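Local coordinates for putative secreted protein (Streptomyces sp. SirexAA-E, PDB 4PEY), which hydrolyses laminarin and laminarioligosaccharides as an exo-beta-1,3-glucanase of glycoside hydrolase family 55, producing glucose and laminaribiose, at residues 144-150 with 167-172; 188-194 with 209-213. The protein carries 1 engineered substitution. All coordinates share one frame; numbering follows the deposited sequence.

Contact 1 of 2, residues 144-150 with 167-172; sequences NLAPDGY and VGPYSQ
The carboxamide of Q172 reaches the backbone of L145, its NE2 giving a nearly straight hydrogen bond of 2.8 Å to L145 O. That oxygen lies close to the plane of the Q172 amide, while NE2 is tilted from the carbonyl plane of L145. Chi1 (-76°) sets Q172 CG against L145 CB at 3.8 Å, and the bend at chi2 (-74°) then turns the amide toward L145 O. Both ends of the group are used, since NE2 also donates to V128 O and OE1 accepts from G155 N; glutamine, with a donor and an acceptor on one long arm, suits a buried place among several loop backbones. The bond from L145 N to G168 O, at 3.0 Å, is one of two backbone bonds of the parallel bridge between N144 and G168; the other joins G168 to L143. The L145 side chain points toward 167-172, and its CD1 packs on V167 CG1 at 3.7 Å.

N144 makes an Asx turn, OD1 accepting from A146 N at 2.9 Å with the donor above the carbonyl plane. The same oxygen meets the edge of the Y170 ring, 3.3 Å from Y170 CD2. Over one face of that ring sits Y150 CE2, 3.6 Å from Y170 CG; the two ring planes stand 45° apart, and a water bound to Y150 OH is weakly bound to Y170 OH. A146 is small enough for its CB to fit against Y170 CB and P169 O. S171 OG bonds to G151 O.

D148 belongs to a glycan pocket with R125, whereas Y150 is a substrate-binding residue of a separate group that includes Q173. L145 O is met by an amide, A146 N by N144 OD1 and A146 O by R125 NH2, bonds that tie 144-147 to 167-172 and strand 123-125 at the base of the turn carrying both.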
loop_
_atom_site.group_PDB
_atom_site.type_symbol
_atom_site.label_atom_id
_atom_site.label_comp_id
_atom_site.label_asym_id
_atom_site.label_seq_id
_atom_site.Cartn_x
_atom_site.Cartn_y
_atom_site.Cartn_z
ATOM N N ASN A 144 7.087 6.128 -17.132
ATOM C CA ASN A 144 7.004 4.755 -17.626
ATOM C C ASN A 144 6.937 3.804 -16.441
ATOM O O ASN A 144 7.850 3.783 -15.617
ATOM C CB ASN A 144 8.223 4.442 -18.512
ATOM C CG ASN A 144 8.148 3.079 -19.189
ATOM O OD1 ASN A 144 7.313 2.233 -18.861
ATOM N ND2 ASN A 144 9.047 2.860 -20.139
ATOM N N LEU A 145 5.863 3.022 -16.345
ATOM C CA LEU A 145 5.680 2.124 -15.208
ATOM C C LEU A 145 6.162 0.702 -15.480
ATOM O O LEU A 145 6.042 -0.175 -14.620
ATOM C CB LEU A 145 4.204 2.087 -14.799
ATOM C CG LEU A 145 3.565 3.450 -14.528
ATOM C CD1 LEU A 145 2.098 3.271 -14.131
ATOM C CD2 LEU A 145 4.336 4.188 -13.440
ATOM N N ALA A 146 6.716 0.473 -16.665
ATOM C CA ALA A 146 7.089 -0.881 -17.071
ATOM C C ALA A 146 8.604 -1.074 -17.068
ATOM O O ALA A 146 9.352 -0.136 -17.332
ATOM C CB ALA A 146 6.514 -1.196 -18.460
ATOM N N PRO A 147 9.063 -2.296 -16.769
ATOM C CA PRO A 147 10.505 -2.547 -16.822
ATOM C C PRO A 147 11.010 -2.457 -18.255
ATOM O O PRO A 147 10.222 -2.622 -19.193
ATOM C CB PRO A 147 10.635 -3.972 -16.269
ATOM C CG PRO A 147 9.310 -4.609 -16.572
ATOM C CD PRO A 147 8.302 -3.500 -16.391
ATOM N N ASP A 148 12.300 -2.181 -18.419
ATOM C CA ASP A 148 12.900 -2.189 -19.742
ATOM C C ASP A 148 12.711 -3.581 -20.327
ATOM O O ASP A 148 13.092 -4.574 -19.703
ATOM C CB ASP A 148 14.380 -1.813 -19.665
ATOM C CG ASP A 148 14.971 -1.481 -21.014
ATOM O OD1 ASP A 148 14.212 -1.367 -21.999
ATOM O OD2 ASP A 148 16.205 -1.316 -21.084
ATOM N N GLY A 149 12.092 -3.650 -21.502
ATOM C CA GLY A 149 11.797 -4.922 -22.136
ATOM C C GLY A 149 10.331 -5.312 -22.040
ATOM O O GLY A 149 9.901 -6.281 -22.661
ATOM N N TYR A 150 9.578 -4.560 -21.240
ATOM C CA TYR A 150 8.129 -4.742 -21.072
ATOM C C TYR A 150 7.747 -6.098 -20.484
ATOM O O TYR A 150 6.717 -6.673 -20.842
ATOM C CB TYR A 150 7.401 -4.532 -22.403
ATOM C CG TYR A 150 7.704 -3.200 -23.061
ATOM C CD1 TYR A 150 8.366 -3.140 -24.282
ATOM C CD2 TYR A 150 7.347 -2.005 -22.450
ATOM C CE1 TYR A 150 8.646 -1.924 -24.880
ATOM C CE2 TYR A 150 7.627 -0.785 -23.039
ATOM C CZ TYR A 150 8.276 -0.750 -24.253
ATOM O OH TYR A 150 8.554 0.464 -24.844
ATOM N N VAL A 167 1.530 9.035 -18.685
ATOM C CA VAL A 167 1.835 7.840 -17.904
ATOM C C VAL A 167 1.633 6.623 -18.793
ATOM O O VAL A 167 0.547 6.435 -19.349
ATOM C CB VAL A 167 0.939 7.716 -16.651
ATOM C CG1 VAL A 167 1.302 6.463 -15.858
ATOM C CG2 VAL A 167 1.078 8.962 -15.791
ATOM N N GLY A 168 2.680 5.812 -18.938
ATOM C CA GLY A 168 2.624 4.619 -19.772
ATOM C C GLY A 168 2.757 3.346 -18.955
ATOM O O GLY A 168 3.849 3.000 -18.512
ATOM N N PRO A 169 1.636 2.639 -18.728
ATOM C CA PRO A 169 1.754 1.403 -17.940
ATOM C C PRO A 169 2.375 0.246 -18.717
ATOM O O PRO A 169 3.040 -0.600 -18.105
ATOM C CB PRO A 169 0.301 1.082 -17.567
ATOM C CG PRO A 169 -0.441 2.409 -17.707
ATOM C CD PRO A 169 0.238 3.081 -18.873
ATOM N N TYR A 170 2.157 0.218 -20.033
ATOM C CA TYR A 170 2.577 -0.885 -20.903
ATOM C C TYR A 170 2.150 -2.238 -20.341
ATOM O O TYR A 170 0.968 -2.555 -20.360
ATOM C CB TYR A 170 4.085 -0.829 -21.147
ATOM C CG TYR A 170 4.503 0.448 -21.857
ATOM C CD1 TYR A 170 4.307 0.605 -23.226
ATOM C CD2 TYR A 170 5.079 1.500 -21.158
ATOM C CE1 TYR A 170 4.677 1.776 -23.878
ATOM C CE2 TYR A 170 5.447 2.671 -21.796
ATOM C CZ TYR A 170 5.246 2.806 -23.157
ATOM O OH TYR A 170 5.621 3.974 -23.791
ATOM N N SER A 171 3.094 -3.029 -19.830
ATOM C CA SER A 171 2.778 -4.376 -19.343
ATOM C C SER A 171 2.164 -4.475 -17.936
ATOM O O SER A 171 1.726 -5.557 -17.530
ATOM C CB SER A 171 4.043 -5.232 -19.385
ATOM O OG SER A 171 5.115 -4.565 -18.742
ATOM N N GLN A 172 2.136 -3.373 -17.188
ATOM C CA GLN A 172 1.500 -3.374 -15.871
ATOM C C GLN A 172 0.095 -3.955 -15.910
ATOM O O GLN A 172 -0.736 -3.496 -16.681
ATOM C CB GLN A 172 1.434 -1.953 -15.309
ATOM C CG GLN A 172 2.761 -1.419 -14.781
ATOM C CD GLN A 172 3.149 -2.046 -13.452
ATOM O OE1 GLN A 172 2.396 -2.836 -12.879
ATOM N NE2 GLN A 172 4.327 -1.701 -12.961
HETATM O O HOH W 1 8.957 3.022 -23.801
#

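Contact 2 of 2, residues 188-194 with 209-213; sequences GVWNMTF and PYTTL
P209 O takes two partners: M192 N at 3.0 Å and a water that is also bound to N191 OD1 and T211 OG1. N191 OD1 accepts from T193 OG1 as well, and T211 OG1 has D524 OD2 as a further partner. The ladder continues through T211 N to M192 O, F194 N to T211 O (2.8 Å) and L213 N to F194 O (2.8 Å), the alternation expected of parallel strands.

P209 sets its CB against W190 O and its CG against V189 O, in the loop 188-190, each at 3.3 Å. G188, having no side chain, lets the Y210 ring approach its CA. F194 turns its ring edge toward the face of Y210, planes 72° apart; M192 CB meets the edge of the Y210 ring at CD1. On the other face the beta-branched T193 and T211 lie side by side: a shared chi1 near -65° puts their hydroxyls on the same side, T193 OG1 3.6 Å from T211 CB. That face packs on strands 450-458 and 489-498, where the two beta-helix domains of GH55 meet. The parallel in-register ladder, strand axes 4.7 Å apart, is characteristic of beta-helix coils.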
loop_
_atom_site.group_PDB
_atom_site.type_symbol
_atom_site.label_atom_id
_atom_site.label_comp_id
_atom_site.label_asym_id
_atom_site.label_seq_id
_atom_site.Cartn_x
_atom_site.Cartn_y
_atom_site.Cartn_z
ATOM N N GLY A 188 -4.480 0.405 -20.828
ATOM C CA GLY A 188 -4.920 -0.394 -19.697
ATOM C C GLY A 188 -4.791 -1.861 -20.055
ATOM O O GLY A 188 -4.986 -2.234 -21.207
ATOM N N VAL A 189 -4.457 -2.693 -19.074
ATOM C CA VAL A 189 -4.268 -4.122 -19.306
ATOM C C VAL A 189 -5.436 -4.905 -18.695
ATOM O O VAL A 189 -6.314 -5.355 -19.437
ATOM C CB VAL A 189 -2.906 -4.588 -18.756
ATOM C CG1 VAL A 189 -2.728 -6.098 -18.918
ATOM C CG2 VAL A 189 -1.795 -3.840 -19.491
ATOM N N TRP A 190 -5.478 -5.037 -17.365
ATOM C CA TRP A 190 -6.618 -5.705 -16.716
ATOM C C TRP A 190 -7.501 -4.773 -15.883
ATOM O O TRP A 190 -8.720 -4.955 -15.843
ATOM C CB TRP A 190 -6.154 -6.847 -15.803
ATOM C CG TRP A 190 -5.424 -7.962 -16.501
ATOM C CD1 TRP A 190 -5.404 -8.238 -17.839
ATOM C CD2 TRP A 190 -4.572 -8.924 -15.877
ATOM N NE1 TRP A 190 -4.599 -9.327 -18.084
ATOM C CE2 TRP A 190 -4.081 -9.771 -16.893
ATOM C CE3 TRP A 190 -4.198 -9.166 -14.552
ATOM C CZ2 TRP A 190 -3.212 -10.827 -16.629
ATOM C CZ3 TRP A 190 -3.341 -10.215 -14.289
ATOM C CH2 TRP A 190 -2.856 -11.036 -15.324
ATOM N N ASN A 191 -6.899 -3.792 -15.208
ATOM C CA ASN A 191 -7.664 -2.966 -14.273
ATOM C C ASN A 191 -6.938 -1.685 -13.919
ATOM O O ASN A 191 -6.158 -1.662 -12.966
ATOM C CB ASN A 191 -7.971 -3.754 -12.989
ATOM C CG ASN A 191 -8.619 -2.896 -11.900
ATOM O OD1 ASN A 191 -9.238 -1.871 -12.181
ATOM N ND2 ASN A 191 -8.453 -3.312 -10.644
ATOM N N MET A 192 -7.154 -0.634 -14.669
ATOM C CA MET A 192 -6.656 0.674 -14.332
ATOM C C MET A 192 -7.764 1.547 -13.755
ATOM O O MET A 192 -8.725 1.851 -14.419
ATOM C CB MET A 192 -6.028 1.358 -15.557
ATOM C CG MET A 192 -4.619 0.935 -15.960
ATOM S SD MET A 192 -4.242 -0.858 -15.994
ATOM C CE MET A 192 -2.483 -0.809 -16.317
ATOM N N THR A 193 -7.629 1.871 -12.488
ATOM C CA THR A 193 -8.651 2.615 -11.763
ATOM C C THR A 193 -8.141 4.013 -11.375
ATOM O O THR A 193 -6.967 4.190 -11.003
ATOM C CB THR A 193 -9.112 1.827 -10.503
ATOM O OG1 THR A 193 -9.753 0.615 -10.913
ATOM C CG2 THR A 193 -10.084 2.632 -9.640
ATOM N N PHE A 194 -9.032 4.996 -11.486
ATOM C CA PHE A 194 -8.738 6.403 -11.228
ATOM C C PHE A 194 -9.823 6.995 -10.337
ATOM O O PHE A 194 -11.010 6.791 -10.604
ATOM C CB PHE A 194 -8.693 7.199 -12.540
ATOM C CG PHE A 194 -7.862 6.559 -13.621
ATOM C CD1 PHE A 194 -8.406 5.582 -14.450
ATOM C CD2 PHE A 194 -6.541 6.941 -13.820
ATOM C CE1 PHE A 194 -7.642 4.990 -15.445
ATOM C CE2 PHE A 194 -5.771 6.352 -14.824
ATOM C CZ PHE A 194 -6.319 5.377 -15.635
ATOM N N PRO A 209 -9.840 -1.371 -20.002
ATOM C CA PRO A 209 -10.368 -1.609 -18.651
ATOM C C PRO A 209 -10.129 -0.421 -17.715
ATOM O O PRO A 209 -9.377 -0.519 -16.735
ATOM C CB PRO A 209 -9.598 -2.848 -18.190
ATOM C CG PRO A 209 -8.283 -2.755 -18.929
ATOM C CD PRO A 209 -8.643 -2.183 -20.286
ATOM N N TYR A 210 -10.792 0.691 -18.022
ATOM C CA TYR A 210 -10.679 1.917 -17.236
ATOM C C TYR A 210 -11.898 2.120 -16.329
ATOM O O TYR A 210 -13.037 2.250 -16.806
ATOM C CB TYR A 210 -10.536 3.131 -18.155
ATOM C CG TYR A 210 -9.263 3.197 -18.973
ATOM C CD1 TYR A 210 -8.059 2.710 -18.483
ATOM C CD2 TYR A 210 -9.273 3.772 -20.240
ATOM C CE1 TYR A 210 -6.890 2.797 -19.244
ATOM C CE2 TYR A 210 -8.124 3.860 -20.999
ATOM C CZ TYR A 210 -6.935 3.374 -20.497
ATOM O OH TYR A 210 -5.796 3.479 -21.268
ATOM N N THR A 211 -11.640 2.172 -15.028
ATOM C CA THR A 211 -12.648 2.486 -14.023
ATOM C C THR A 211 -12.342 3.887 -13.530
ATOM O O THR A 211 -11.311 4.100 -12.906
ATOM C CB THR A 211 -12.614 1.489 -12.846
ATOM O OG1 THR A 211 -12.922 0.176 -13.330
ATOM C CG2 THR A 211 -13.610 1.885 -11.751
ATOM N N THR A 212 -13.220 4.842 -13.821
ATOM C CA THR A 212 -12.906 6.244 -13.583
ATOM C C THR A 212 -13.980 6.939 -12.760
ATOM O O THR A 212 -15.136 7.040 -13.186
ATOM C CB THR A 212 -12.719 6.995 -14.918
ATOM O OG1 THR A 212 -11.703 6.336 -15.687
ATOM C CG2 THR A 212 -12.331 8.449 -14.677
ATOM N N LEU A 213 -13.576 7.426 -11.592
ATOM C CA LEU A 213 -14.441 8.188 -10.700
ATOM C C LEU A 213 -13.993 9.649 -10.700
ATOM O O LEU A 213 -12.802 9.935 -10.583
ATOM C CB LEU A 213 -14.402 7.612 -9.281
ATOM C CG LEU A 213 -14.998 6.224 -9.008
ATOM C CD1 LEU A 213 -14.272 5.095 -9.726
ATOM C CD2 LEU A 213 -14.963 5.955 -7.523
HETATM O O HOH W 2 -10.753 -1.058 -14.226
#

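In the fold
Both contacts belong to the N-terminal run of parallel strands, follow one another along the chain, and have centres about 15 Å apart. V189 and M192 pack against P169, Y170 and Q172, with P169 CB 3.6 Å from M192 CE. Contact 1 has a buried end at L145 and Q172 but reaches the surface at its two tyrosines, and it has a single beta bridge; side-chain amides supply much of its bonding. Contact 2 is more deeply enclosed, with none of its touching residues exposed, and relies on a regular backbone ladder between strands. Each approaches sugar differently: 144-150 carries D148 of one glycan pocket and Y150 of the substrate-binding group, whereas 188-194 brings W190 beside a bound glucose and Q173.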